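Local coordinates for peptidoglycan glycosyltransferase (Burkholderia ambifaria, PDB 5UY7), which belongs to the penicillin-binding proteins and carries, in the part modelled, a transpeptidase-family domain of the beta-lactamase clan, at residues A222-M226 and N259-T263; D264-G269 and G383-S389; S270-P274 and G460-T464; P338-W342 and L366-W372; A399-G404 and A431-R435. All blocks are in the same frame, centred on the assembly; numbering follows the deposited sequence.

Contact 1. Residues A222-M226 and N259-T263; sequences AGAAM and NRILT
I261 lays its CG1 branch over the methyl of A224, and at 3.4 Å between I261 CG1 and A224 CB the fit is tighter than usual van der Waals contact. Its other atoms spread along the strand: CD1 runs on to the backbone of A225, 3.6 Å from A225 O, while CG2 meets the sulfur of M226, with I261 CG2 and M226 SD 3.8 Å apart. That branch stands anti to the backbone N of I261, and CG1 stands anti to the carbonyl carbon (chi1 -67°), which splits the two arms between A224 and M226. M226 answers with a chain bent at its last torsion, crossing the isoleucine at a slant.

One residue earlier, R260 lies beside the start of the strand. Its guanidinium reaches A222 through van der Waals contact, NH2 lying 3.7 Å from A222 CB, but its polar grip is on the carbonyl of P242. The short helix 260-263 therefore rests on the alternate residues A222, A224 and M226 of strand 222-229. That strand is flanked in the antiparallel sheet by strands 235-241 and 492-499; L238 also touches I261 and M226, and helix 390-401 packs on A224 and M226 through L390, F391 and A394.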
# COMPACT_ATOMS: atom_id res chain seq x y z
N ALA A 222 18.04 4.21 6.51
CA ALA A 222 16.99 4.95 7.19
C ALA A 222 15.74 4.10 7.17
O ALA A 222 15.65 3.11 6.45
CB ALA A 222 16.75 6.31 6.54
N GLY A 223 14.77 4.50 7.99
CA GLY A 223 13.47 3.86 7.97
C GLY A 223 12.38 4.86 8.25
O GLY A 223 12.63 5.97 8.75
N ALA A 224 11.15 4.46 7.94
CA ALA A 224 9.98 5.29 8.18
C ALA A 224 8.80 4.39 8.52
O ALA A 224 8.68 3.28 8.01
CB ALA A 224 9.64 6.14 6.96
N ALA A 225 7.93 4.88 9.40
CA ALA A 225 6.71 4.14 9.72
C ALA A 225 5.61 5.12 10.08
O ALA A 225 5.86 6.12 10.76
CB ALA A 225 6.94 3.18 10.88
N MET A 226 4.38 4.83 9.65
CA MET A 226 3.28 5.63 10.14
C MET A 226 2.06 4.74 10.32
O MET A 226 1.92 3.70 9.68
CB MET A 226 2.97 6.85 9.25
CG MET A 226 2.44 6.58 7.87
SD MET A 226 2.23 8.15 6.96
CE MET A 226 0.65 8.74 7.55
N ASN A 259 11.22 15.91 6.86
CA ASN A 259 10.40 14.77 7.26
C ASN A 259 10.30 13.84 6.06
O ASN A 259 9.45 14.02 5.18
CB ASN A 259 9.03 15.23 7.75
CG ASN A 259 8.25 14.13 8.45
OD1 ASN A 259 8.22 13.00 7.99
ND2 ASN A 259 7.63 14.47 9.58
N ARG A 260 11.18 12.83 6.02
CA ARG A 260 11.32 12.00 4.83
C ARG A 260 10.04 11.26 4.47
O ARG A 260 9.80 10.97 3.29
CB ARG A 260 12.47 11.01 5.01
CG ARG A 260 13.81 11.68 5.23
CD ARG A 260 14.96 10.69 5.24
NE ARG A 260 14.86 9.71 6.32
CZ ARG A 260 15.21 9.93 7.58
NH1 ARG A 260 15.68 11.12 7.95
NH2 ARG A 260 15.09 8.97 8.49
N ILE A 261 9.20 10.93 5.46
CA ILE A 261 7.91 10.30 5.17
C ILE A 261 7.11 11.15 4.20
O ILE A 261 6.38 10.62 3.35
CB ILE A 261 7.12 10.06 6.48
CG1 ILE A 261 7.81 9.03 7.35
CG2 ILE A 261 5.69 9.63 6.16
CD1 ILE A 261 7.06 8.71 8.63
N LEU A 262 7.24 12.47 4.30
CA LEU A 262 6.50 13.39 3.45
C LEU A 262 7.30 13.90 2.26
O LEU A 262 6.71 14.27 1.24
CB LEU A 262 6.03 14.59 4.28
CG LEU A 262 4.93 14.25 5.29
CD1 LEU A 262 5.19 14.96 6.60
CD2 LEU A 262 3.58 14.63 4.71
N THR A 263 8.62 13.92 2.35
CA THR A 263 9.42 14.57 1.32
C THR A 263 10.07 13.61 0.34
O THR A 263 10.31 13.98 -0.81
CB THR A 263 10.50 15.45 1.95
OG1 THR A 263 11.41 14.64 2.71
CG2 THR A 263 9.88 16.50 2.86

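Contact 2. Residues D264-G269 and G383-S389; sequences DVFEPG and GYGLSVS
A short antiparallel two-stranded ribbon, 265-266 with 388-389, leads into the turn just ahead of S270 in this transpeptidase-family domain. F266 and V388 form its hydrogen-bonded pair: F266 N gives to V388 O at 2.9 Å, and V388 N returns a bond to F266 O. The same V388 O sits over one face of the F266 ring, which is folded back across the ribbon because CG stands between the backbone N and the carbonyl carbon (chi1 51°).

Beyond the ribbon, P268 fills the apolar side, its CG 3.8 Å from L386 CD2 and its CB equally close to V388 CG2. L386 O, buried here against E267 and P268, has no polar partner in the model. The far end is held by polar bonds. E267 reaches out with an extended chain and takes the amide of G385 on the anti side of its carboxylate, G385 N to E267 OE2 being 2.8 Å and nearly straight at 169°. The carboxylate also meets the edge of the Y384 ring, the two planes turned 79° apart.

G383, which ends helix 374-381 in a Schellman motif, accepts G269 N through its carbonyl O from above the carbonyl plane. Y384, whose OH bonds T464 O, lays its ring against the glycine: G269 CA lies over one face, 3.9 Å from the centroid.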
# COMPACT_ATOMS: atom_id res chain seq x y z
N ASP A 264 10.35 12.37 0.75
CA ASP A 264 11.07 11.45 -0.11
C ASP A 264 10.10 10.66 -0.99
O ASP A 264 9.13 10.08 -0.50
CB ASP A 264 11.93 10.50 0.72
CG ASP A 264 13.15 11.20 1.32
OD1 ASP A 264 13.23 12.45 1.24
OD2 ASP A 264 14.04 10.51 1.85
N VAL A 265 10.37 10.64 -2.29
CA VAL A 265 9.51 9.92 -3.22
C VAL A 265 10.29 8.77 -3.86
O VAL A 265 11.52 8.79 -3.97
CB VAL A 265 8.90 10.82 -4.30
CG1 VAL A 265 8.09 11.93 -3.66
CG2 VAL A 265 9.96 11.38 -5.22
N PHE A 266 9.53 7.77 -4.29
CA PHE A 266 10.07 6.54 -4.86
C PHE A 266 8.98 5.88 -5.69
O PHE A 266 7.79 6.19 -5.55
CB PHE A 266 10.57 5.58 -3.78
CG PHE A 266 9.56 5.32 -2.69
CD1 PHE A 266 9.49 6.15 -1.58
CD2 PHE A 266 8.70 4.23 -2.77
CE1 PHE A 266 8.57 5.90 -0.57
CE2 PHE A 266 7.78 3.98 -1.76
CZ PHE A 266 7.72 4.83 -0.67
N GLU A 267 9.40 4.95 -6.54
CA GLU A 267 8.41 4.18 -7.29
C GLU A 267 7.76 3.15 -6.38
O GLU A 267 8.46 2.38 -5.71
CB GLU A 267 9.07 3.49 -8.49
CG GLU A 267 9.62 4.48 -9.52
CD GLU A 267 10.25 3.78 -10.71
OE1 GLU A 267 11.34 3.20 -10.56
OE2 GLU A 267 9.64 3.80 -11.79
N PRO A 268 6.43 3.12 -6.31
CA PRO A 268 5.75 2.25 -5.33
C PRO A 268 5.82 0.77 -5.67
O PRO A 268 5.60 -0.05 -4.77
CB PRO A 268 4.30 2.76 -5.36
CG PRO A 268 4.17 3.39 -6.75
CD PRO A 268 5.50 4.02 -7.02
N GLY A 269 6.03 0.40 -6.93
CA GLY A 269 6.11 -1.01 -7.26
C GLY A 269 4.83 -1.77 -6.94
O GLY A 269 3.72 -1.25 -7.10
N GLY A 383 3.30 -0.40 -10.70
CA GLY A 383 3.93 0.53 -9.78
C GLY A 383 5.21 1.20 -10.23
O GLY A 383 5.90 1.79 -9.39
N TYR A 384 5.56 1.14 -11.51
CA TYR A 384 6.76 1.81 -11.98
C TYR A 384 6.39 2.83 -13.04
O TYR A 384 5.41 2.66 -13.77
CB TYR A 384 7.77 0.78 -12.50
CG TYR A 384 8.22 -0.13 -11.38
CD1 TYR A 384 9.12 0.31 -10.42
CD2 TYR A 384 7.69 -1.41 -11.24
CE1 TYR A 384 9.51 -0.51 -9.37
CE2 TYR A 384 8.07 -2.24 -10.19
CZ TYR A 384 8.99 -1.77 -9.26
OH TYR A 384 9.38 -2.57 -8.21
N GLY A 385 7.17 3.90 -13.12
CA GLY A 385 6.85 5.02 -13.98
C GLY A 385 6.03 6.10 -13.33
O GLY A 385 5.56 7.01 -14.03
N LEU A 386 5.80 6.02 -12.02
CA LEU A 386 5.26 7.10 -11.22
C LEU A 386 6.00 7.07 -9.89
O LEU A 386 6.59 6.06 -9.52
CB LEU A 386 3.74 6.96 -10.99
CG LEU A 386 3.23 5.92 -9.98
CD1 LEU A 386 1.72 6.05 -9.82
CD2 LEU A 386 3.59 4.48 -10.37
N SER A 387 5.98 8.19 -9.17
CA SER A 387 6.63 8.25 -7.87
C SER A 387 5.67 8.79 -6.83
O SER A 387 4.79 9.60 -7.13
CB SER A 387 7.91 9.09 -7.90
OG SER A 387 7.62 10.44 -8.22
N VAL A 388 5.84 8.31 -5.59
CA VAL A 388 4.95 8.60 -4.47
C VAL A 388 5.80 8.74 -3.22
O VAL A 388 6.93 8.26 -3.16
CB VAL A 388 3.91 7.48 -4.25
CG1 VAL A 388 3.12 7.22 -5.54
CG2 VAL A 388 4.62 6.20 -3.78
N SER A 389 5.23 9.36 -2.19
CA SER A 389 5.81 9.33 -0.85
C SER A 389 5.13 8.23 -0.04
O SER A 389 4.03 7.77 -0.38
CB SER A 389 5.63 10.66 -0.13
OG SER A 389 4.25 10.88 0.14

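Contact 3. Residues S270-P274 and G460-T464; sequences SIMKP and GKSGT. With SO4 (sulfate ion), chain B.
Polar contacts gather round the hydroxyl of S270. K273 NZ donates to S270 OG at 2.8 Å from one helical turn on, its nearly straight side chain running back alongside the turn; N326 and the carbonyl of S324 also hold that ammonium. The S-x-x-K spacing, the second hydroxyl of S324 and the K-S-G of 461-463 are consistent with the active-site motifs of the penicillin-binding family.

A sulfate ion, probably from the crystallisation liquor, occupies the place in front of these groups. S270 OG bonds its O4 at a short 2.5 Å; in the conformer given, one of two for this side chain, S462 OG bonds O1 at 3.0 Å, and T464 OG1 reaches O3 only weakly. A water ties the two segments to the anion: it accepts from S270 N at 2.8 Å and from T464 N, and donates to O4.

Apolar and van der Waals contacts lie behind. K461 is bent at chi2 and chi3, which brings its CG to within 3.4 Å of P274 CG, a tight fit, and its CE to 3.2 Å from S270 O; its NZ goes on to S324 OG. I271 rests CG1 against the strand backbone, 3.6 Å from both K461 O and G463 N, and glycine at 463 leaves room for that branch.

The start of helix 273-282 is thereby set against edge strand 459-466 of the sheet, which is bonded along its inner side to strand 477-485. L393 and Y397 of helix 390-401 and L438 of helix 428-442 close over I271, P274 and K461.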
# COMPACT_ATOMS: atom_id res chain seq x y z
N SER A 270 4.99 -3.00 -6.44
CA SER A 270 3.85 -3.90 -6.27
C SER A 270 2.78 -3.36 -5.34
O SER A 270 1.65 -3.86 -5.35
CB SER A 270 4.33 -5.26 -5.76
OG SER A 270 5.18 -5.88 -6.70
N ILE A 271 3.09 -2.34 -4.53
CA ILE A 271 2.09 -1.72 -3.67
C ILE A 271 0.93 -1.14 -4.47
O ILE A 271 -0.17 -0.97 -3.94
CB ILE A 271 2.79 -0.67 -2.78
CG1 ILE A 271 3.71 -1.39 -1.79
CG2 ILE A 271 1.79 0.22 -2.05
CD1 ILE A 271 4.75 -0.47 -1.14
N MET A 272 1.14 -0.86 -5.76
CA MET A 272 0.06 -0.32 -6.57
C MET A 272 -0.86 -1.39 -7.14
O MET A 272 -1.94 -1.04 -7.63
CB MET A 272 0.60 0.50 -7.73
CG MET A 272 1.32 1.76 -7.31
SD MET A 272 0.38 2.83 -6.21
CE MET A 272 -0.99 3.26 -7.29
N LYS A 273 -0.47 -2.67 -7.11
CA LYS A 273 -1.28 -3.69 -7.77
C LYS A 273 -2.70 -3.74 -7.22
O LYS A 273 -3.64 -3.91 -8.03
CB LYS A 273 -0.57 -5.05 -7.66
CG LYS A 273 0.68 -5.11 -8.52
CD LYS A 273 1.60 -6.31 -8.21
CE LYS A 273 2.75 -6.31 -9.19
NZ LYS A 273 3.90 -7.22 -8.81
N PRO A 274 -2.96 -3.56 -5.92
CA PRO A 274 -4.35 -3.55 -5.46
C PRO A 274 -5.18 -2.42 -6.04
O PRO A 274 -6.40 -2.57 -6.14
CB PRO A 274 -4.21 -3.40 -3.94
CG PRO A 274 -2.91 -4.06 -3.66
CD PRO A 274 -2.03 -3.63 -4.77
N GLY A 460 -2.14 -6.68 3.16
CA GLY A 460 -1.36 -5.56 2.67
C GLY A 460 -0.50 -6.00 1.50
O GLY A 460 -0.64 -7.11 0.98
N LYS A 461 0.40 -5.10 1.10
CA LYS A 461 1.28 -5.36 -0.03
C LYS A 461 2.68 -4.85 0.22
O LYS A 461 2.87 -3.75 0.77
CB LYS A 461 0.77 -4.69 -1.32
CG LYS A 461 -0.19 -5.50 -2.12
CD LYS A 461 0.39 -6.82 -2.59
CE LYS A 461 1.36 -6.66 -3.73
NZ LYS A 461 2.02 -7.95 -4.00
N SER A 462 3.66 -5.63 -0.22
CA SER A 462 5.05 -5.22 -0.25
C SER A 462 5.37 -4.59 -1.60
O SER A 462 4.71 -4.85 -2.61
CB SER A 462 5.98 -6.41 -0.01
OG SER A 462 5.93 -7.31 -1.10
N GLY A 463 6.40 -3.75 -1.61
CA GLY A 463 6.91 -3.17 -2.84
C GLY A 463 8.38 -2.87 -2.67
O GLY A 463 8.86 -2.62 -1.56
N THR A 464 9.11 -2.91 -3.79
CA THR A 464 10.54 -2.62 -3.77
C THR A 464 10.87 -1.58 -4.83
O THR A 464 10.39 -1.66 -5.96
CB THR A 464 11.37 -3.89 -4.02
OG1 THR A 464 11.10 -4.39 -5.33
CG2 THR A 464 11.03 -4.96 -3.01
S SO4 B . 7.99 -7.08 -4.44
O1 SO4 B . 7.90 -6.43 -3.12
O2 SO4 B . 7.37 -8.39 -4.38
O3 SO4 B . 9.40 -7.21 -4.79
O4 SO4 B . 7.33 -6.30 -5.48
O HOH W 1 7.68 -3.85 -6.19

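Contact 4. Residues P338-W342 and L366-W372; sequences PEEMW and LRPWKSW
The first turn of helix 338-347 approaches the loop 366-372 most closely at P338 and W369, their CA atoms 5.4 Å apart, and three tryptophans fill the join. W369 has the helix on one face: E339 CB sits over the centre of its six-membered ring, 3.6 Å from the centroid, and the carboxylate continues the overlap, stacked only 13° from the ring plane. E339 can lie along the ring because its chain leaves anti to the backbone N (chi1 -176°) and stays extended; K370 CG covers the opposite face.

The W342 side chain crosses that of W369 at about a right angle, their five-membered rings oblique at 58°, and takes W369 CD1 over its face, while the two CB atoms touch at 3.5 Å. W342 NE1 gives to a water at 2.9 Å, in the ring plane, and that water donates to L366 O; L366 CD2 packs beside NE1.

W372 packs against the helix start, with CE3 3.6 Å from P338 CB and its edge against M341 CB. Its NE1 bonds R367 O at 2.8 Å, within the loop. Q377 and M380 of helix 374-381 cover W372, and Y345 and T346, further along helix 338-347, meet L366.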
# COMPACT_ATOMS: atom_id res chain seq x y z
N PRO A 338 -6.20 5.09 -20.29
CA PRO A 338 -5.30 5.97 -19.51
C PRO A 338 -6.04 7.01 -18.68
O PRO A 338 -5.71 7.19 -17.50
CB PRO A 338 -4.45 6.62 -20.61
CG PRO A 338 -4.39 5.59 -21.67
CD PRO A 338 -5.74 4.92 -21.67
N GLU A 339 -7.05 7.67 -19.26
CA GLU A 339 -7.79 8.67 -18.51
C GLU A 339 -8.45 8.07 -17.27
O GLU A 339 -8.50 8.70 -16.21
CB GLU A 339 -8.84 9.33 -19.41
CG GLU A 339 -9.60 10.45 -18.71
CD GLU A 339 -10.54 11.17 -19.64
OE1 GLU A 339 -10.84 10.62 -20.73
OE2 GLU A 339 -10.99 12.29 -19.30
N GLU A 340 -8.96 6.83 -17.38
CA GLU A 340 -9.59 6.19 -16.24
C GLU A 340 -8.59 5.93 -15.13
O GLU A 340 -8.86 6.20 -13.95
CB GLU A 340 -10.25 4.87 -16.67
CG GLU A 340 -11.50 5.07 -17.50
CD GLU A 340 -12.01 3.80 -18.14
OE1 GLU A 340 -11.21 2.87 -18.38
OE2 GLU A 340 -13.22 3.74 -18.42
N MET A 341 -7.42 5.40 -15.48
CA MET A 341 -6.42 5.10 -14.46
C MET A 341 -5.85 6.38 -13.86
O MET A 341 -5.64 6.46 -12.65
CB MET A 341 -5.31 4.23 -15.06
CG MET A 341 -5.81 2.87 -15.54
SD MET A 341 -4.47 1.74 -15.98
CE MET A 341 -3.75 1.43 -14.37
N TRP A 342 -5.61 7.40 -14.69
CA TRP A 342 -5.12 8.68 -14.18
C TRP A 342 -6.10 9.30 -13.21
O TRP A 342 -5.71 9.83 -12.16
CB TRP A 342 -4.83 9.64 -15.34
CG TRP A 342 -4.22 10.95 -14.91
CD1 TRP A 342 -2.89 11.28 -14.92
CD2 TRP A 342 -4.92 12.12 -14.44
NE1 TRP A 342 -2.72 12.56 -14.46
CE2 TRP A 342 -3.94 13.10 -14.16
CE3 TRP A 342 -6.27 12.42 -14.20
CZ2 TRP A 342 -4.27 14.37 -13.67
CZ3 TRP A 342 -6.60 13.69 -13.72
CH2 TRP A 342 -5.60 14.64 -13.46
N LEU A 366 3.40 12.17 -11.50
CA LEU A 366 2.35 11.46 -12.24
C LEU A 366 2.29 12.09 -13.62
O LEU A 366 1.96 13.27 -13.76
CB LEU A 366 1.00 11.56 -11.53
CG LEU A 366 -0.16 10.86 -12.23
CD1 LEU A 366 0.10 9.36 -12.32
CD2 LEU A 366 -1.48 11.14 -11.51
N ARG A 367 2.60 11.32 -14.63
CA ARG A 367 2.63 11.88 -15.97
C ARG A 367 1.22 12.07 -16.52
O ARG A 367 0.31 11.28 -16.21
CB ARG A 367 3.46 10.99 -16.89
CG ARG A 367 4.95 11.10 -16.56
CD ARG A 367 5.83 10.13 -17.32
NE ARG A 367 5.70 10.29 -18.76
CZ ARG A 367 5.10 9.41 -19.55
NH1 ARG A 367 5.03 9.62 -20.86
NH2 ARG A 367 4.59 8.30 -19.03
N PRO A 368 1.00 13.12 -17.31
CA PRO A 368 -0.34 13.38 -17.84
C PRO A 368 -0.82 12.25 -18.74
O PRO A 368 -0.06 11.74 -19.57
CB PRO A 368 -0.16 14.69 -18.63
CG PRO A 368 1.10 15.29 -18.11
CD PRO A 368 1.97 14.14 -17.72
N TRP A 369 -2.10 11.89 -18.59
CA TRP A 369 -2.59 10.66 -19.21
C TRP A 369 -2.60 10.75 -20.73
O TRP A 369 -2.48 9.72 -21.40
CB TRP A 369 -3.99 10.31 -18.69
CG TRP A 369 -5.09 11.30 -18.99
CD1 TRP A 369 -5.56 12.28 -18.16
CD2 TRP A 369 -5.89 11.37 -20.18
NE1 TRP A 369 -6.58 12.96 -18.77
CE2 TRP A 369 -6.80 12.42 -20.01
CE3 TRP A 369 -5.91 10.64 -21.38
CZ2 TRP A 369 -7.73 12.77 -20.99
CZ3 TRP A 369 -6.83 11.00 -22.35
CH2 TRP A 369 -7.73 12.05 -22.15
N LYS A 370 -2.74 11.95 -21.30
CA LYS A 370 -2.69 12.05 -22.75
C LYS A 370 -1.33 11.65 -23.31
O LYS A 370 -1.22 11.37 -24.51
CB LYS A 370 -3.03 13.47 -23.21
CG LYS A 370 -4.51 13.81 -23.18
CD LYS A 370 -4.75 15.12 -23.91
CE LYS A 370 -6.04 15.79 -23.46
NZ LYS A 370 -7.25 15.09 -23.97
N SER A 371 -0.30 11.60 -22.46
CA SER A 371 1.06 11.29 -22.89
C SER A 371 1.47 9.84 -22.66
O SER A 371 2.58 9.47 -23.05
CB SER A 371 2.05 12.21 -22.18
OG SER A 371 2.10 11.92 -20.79
N TRP A 372 0.61 9.02 -22.04
CA TRP A 372 1.01 7.65 -21.71
C TRP A 372 1.16 6.81 -22.97
O TRP A 372 0.24 6.73 -23.79
CB TRP A 372 -0.03 6.99 -20.80
CG TRP A 372 -0.17 7.56 -19.44
CD1 TRP A 372 0.41 8.68 -18.94
CD2 TRP A 372 -0.97 7.02 -18.38
NE1 TRP A 372 0.02 8.88 -17.64
CE2 TRP A 372 -0.83 7.87 -17.27
CE3 TRP A 372 -1.79 5.89 -18.26
CZ2 TRP A 372 -1.48 7.63 -16.06
CZ3 TRP A 372 -2.44 5.66 -17.07
CH2 TRP A 372 -2.28 6.53 -15.98
O HOH W 2 -0.48 14.35 -14.17

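Contact 5. Residues A399-G404 and A431-R435; sequences AIAHDG and AREVR
R435 and I400 slide past each other in opposite directions, the arginine's CG lying 3.7 Å from I400 CG2 while its far end turns to the end of helix 390-401. The bend at chi3 (-56°) swings the guanidinium round so that NH1 faces I400 O: the bond is 3.0 Å from R435 NH1 to I400 O, runs nearly along the C=O axis, and keeps the oxygen in the guanidinium plane. D403 comes in obliquely, its carboxylate plane 31° from the guanidinium. D403 OD1 lies 3.4 Å from R435 NH2 in a salt bridge, and a water bridges the same oxygen to NH1. R432 CA covers one face of the guanidinium, and NE bonds P488 O.

V434 meets I400 at about a right angle, with V434 CG1 and I400 CG2 4.1 Å apart, and F275 and L281 of helix 273-282 extend this apolar patch. A431 points its methyl into the turn that ends the other helix, A431 CB standing 3.3 Å from G404 N and 3.6 Å from I400 O.

The arginine thus spends one edge on a carbonyl at the helix C-terminus, where the dipole should welcome a positive charge, and the single carboxylate of D403 probably offsets part of that charge.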
# COMPACT_ATOMS: atom_id res chain seq x y z
N ALA A 399 -8.39 4.32 1.53
CA ALA A 399 -9.54 4.16 0.64
C ALA A 399 -9.99 2.71 0.60
O ALA A 399 -11.18 2.42 0.55
CB ALA A 399 -9.22 4.67 -0.76
N ILE A 400 -9.03 1.78 0.62
CA ILE A 400 -9.39 0.37 0.61
C ILE A 400 -9.89 -0.05 1.99
O ILE A 400 -10.80 -0.87 2.10
CB ILE A 400 -8.17 -0.47 0.16
CG1 ILE A 400 -7.87 -0.18 -1.32
CG2 ILE A 400 -8.41 -1.97 0.41
CD1 ILE A 400 -6.55 -0.78 -1.78
N ALA A 401 -9.31 0.53 3.04
CA ALA A 401 -9.69 0.16 4.40
C ALA A 401 -11.08 0.67 4.77
O ALA A 401 -11.84 -0.05 5.42
CB ALA A 401 -8.67 0.71 5.40
N HIS A 402 -11.39 1.90 4.40
CA HIS A 402 -12.61 2.61 4.83
C HIS A 402 -13.70 2.52 3.77
O HIS A 402 -14.25 3.53 3.33
CB HIS A 402 -12.27 4.06 5.15
CG HIS A 402 -13.35 4.82 5.86
ND1 HIS A 402 -13.21 5.29 7.15
CD2 HIS A 402 -14.59 5.21 5.46
CE1 HIS A 402 -14.31 5.93 7.51
NE2 HIS A 402 -15.16 5.89 6.50
N ASP A 403 -14.00 1.30 3.32
CA ASP A 403 -15.15 1.03 2.46
C ASP A 403 -15.16 1.89 1.20
O ASP A 403 -16.22 2.30 0.72
CB ASP A 403 -16.45 1.19 3.23
CG ASP A 403 -16.68 0.07 4.22
OD1 ASP A 403 -15.83 -0.85 4.27
OD2 ASP A 403 -17.68 0.11 4.96
N GLY A 404 -13.98 2.14 0.65
CA GLY A 404 -13.88 2.86 -0.61
C GLY A 404 -13.69 4.35 -0.48
O GLY A 404 -13.42 5.01 -1.49
N ALA A 431 -14.10 -2.23 -2.37
CA ALA A 431 -13.13 -2.19 -1.28
C ALA A 431 -13.15 -3.48 -0.48
O ALA A 431 -12.09 -4.01 -0.13
CB ALA A 431 -13.41 -0.98 -0.37
N ARG A 432 -14.34 -4.02 -0.23
CA ARG A 432 -14.44 -5.28 0.52
C ARG A 432 -13.81 -6.42 -0.26
O ARG A 432 -13.08 -7.25 0.32
CB ARG A 432 -15.91 -5.58 0.83
N GLU A 433 -14.06 -6.48 -1.57
CA GLU A 433 -13.46 -7.53 -2.41
C GLU A 433 -11.94 -7.46 -2.35
O GLU A 433 -11.27 -8.50 -2.25
CB GLU A 433 -13.95 -7.39 -3.85
CG GLU A 433 -15.38 -7.83 -4.07
CD GLU A 433 -15.91 -7.48 -5.46
OE1 GLU A 433 -15.33 -6.59 -6.11
OE2 GLU A 433 -16.91 -8.11 -5.89
N VAL A 434 -11.38 -6.25 -2.41
CA VAL A 434 -9.92 -6.13 -2.41
C VAL A 434 -9.35 -6.43 -1.03
O VAL A 434 -8.27 -7.04 -0.93
CB VAL A 434 -9.52 -4.75 -2.95
CG1 VAL A 434 -8.02 -4.52 -2.80
CG2 VAL A 434 -9.91 -4.66 -4.42
N ARG A 435 -10.05 -6.07 0.04
CA ARG A 435 -9.54 -6.43 1.37
C ARG A 435 -9.42 -7.94 1.51
O ARG A 435 -8.44 -8.44 2.08
CB ARG A 435 -10.44 -5.85 2.46
CG ARG A 435 -10.31 -4.32 2.62
CD ARG A 435 -10.83 -3.82 3.98
NE ARG A 435 -12.21 -4.19 4.25
CZ ARG A 435 -13.28 -3.55 3.78
NH1 ARG A 435 -13.14 -2.49 2.98
NH2 ARG A 435 -14.49 -3.96 4.11
O HOH W 3 -16.00 -2.00 2.09

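From the N terminus, contact 1 closes a span of some thirty residues that includes strand 235-241. The chain runs straight on into contact 2, and the two touch where I261 O packs on S389 CB. Contact 2 spans to 383-389, and contact 3, opening at 270-274, crosses it before closing far along at 460-464; Y384 OH to T464 O joins them. Contact 4 lies within both of those loops, fastening helix 338-347 to the loop ahead of helix 374-381. Contact 5 follows contact 2, falls within the span of contact 3, and touches it where P274 meets I400 and V434. Contacts 1 and 3 reach the sheet; the others join ribbon, loop and helices around it.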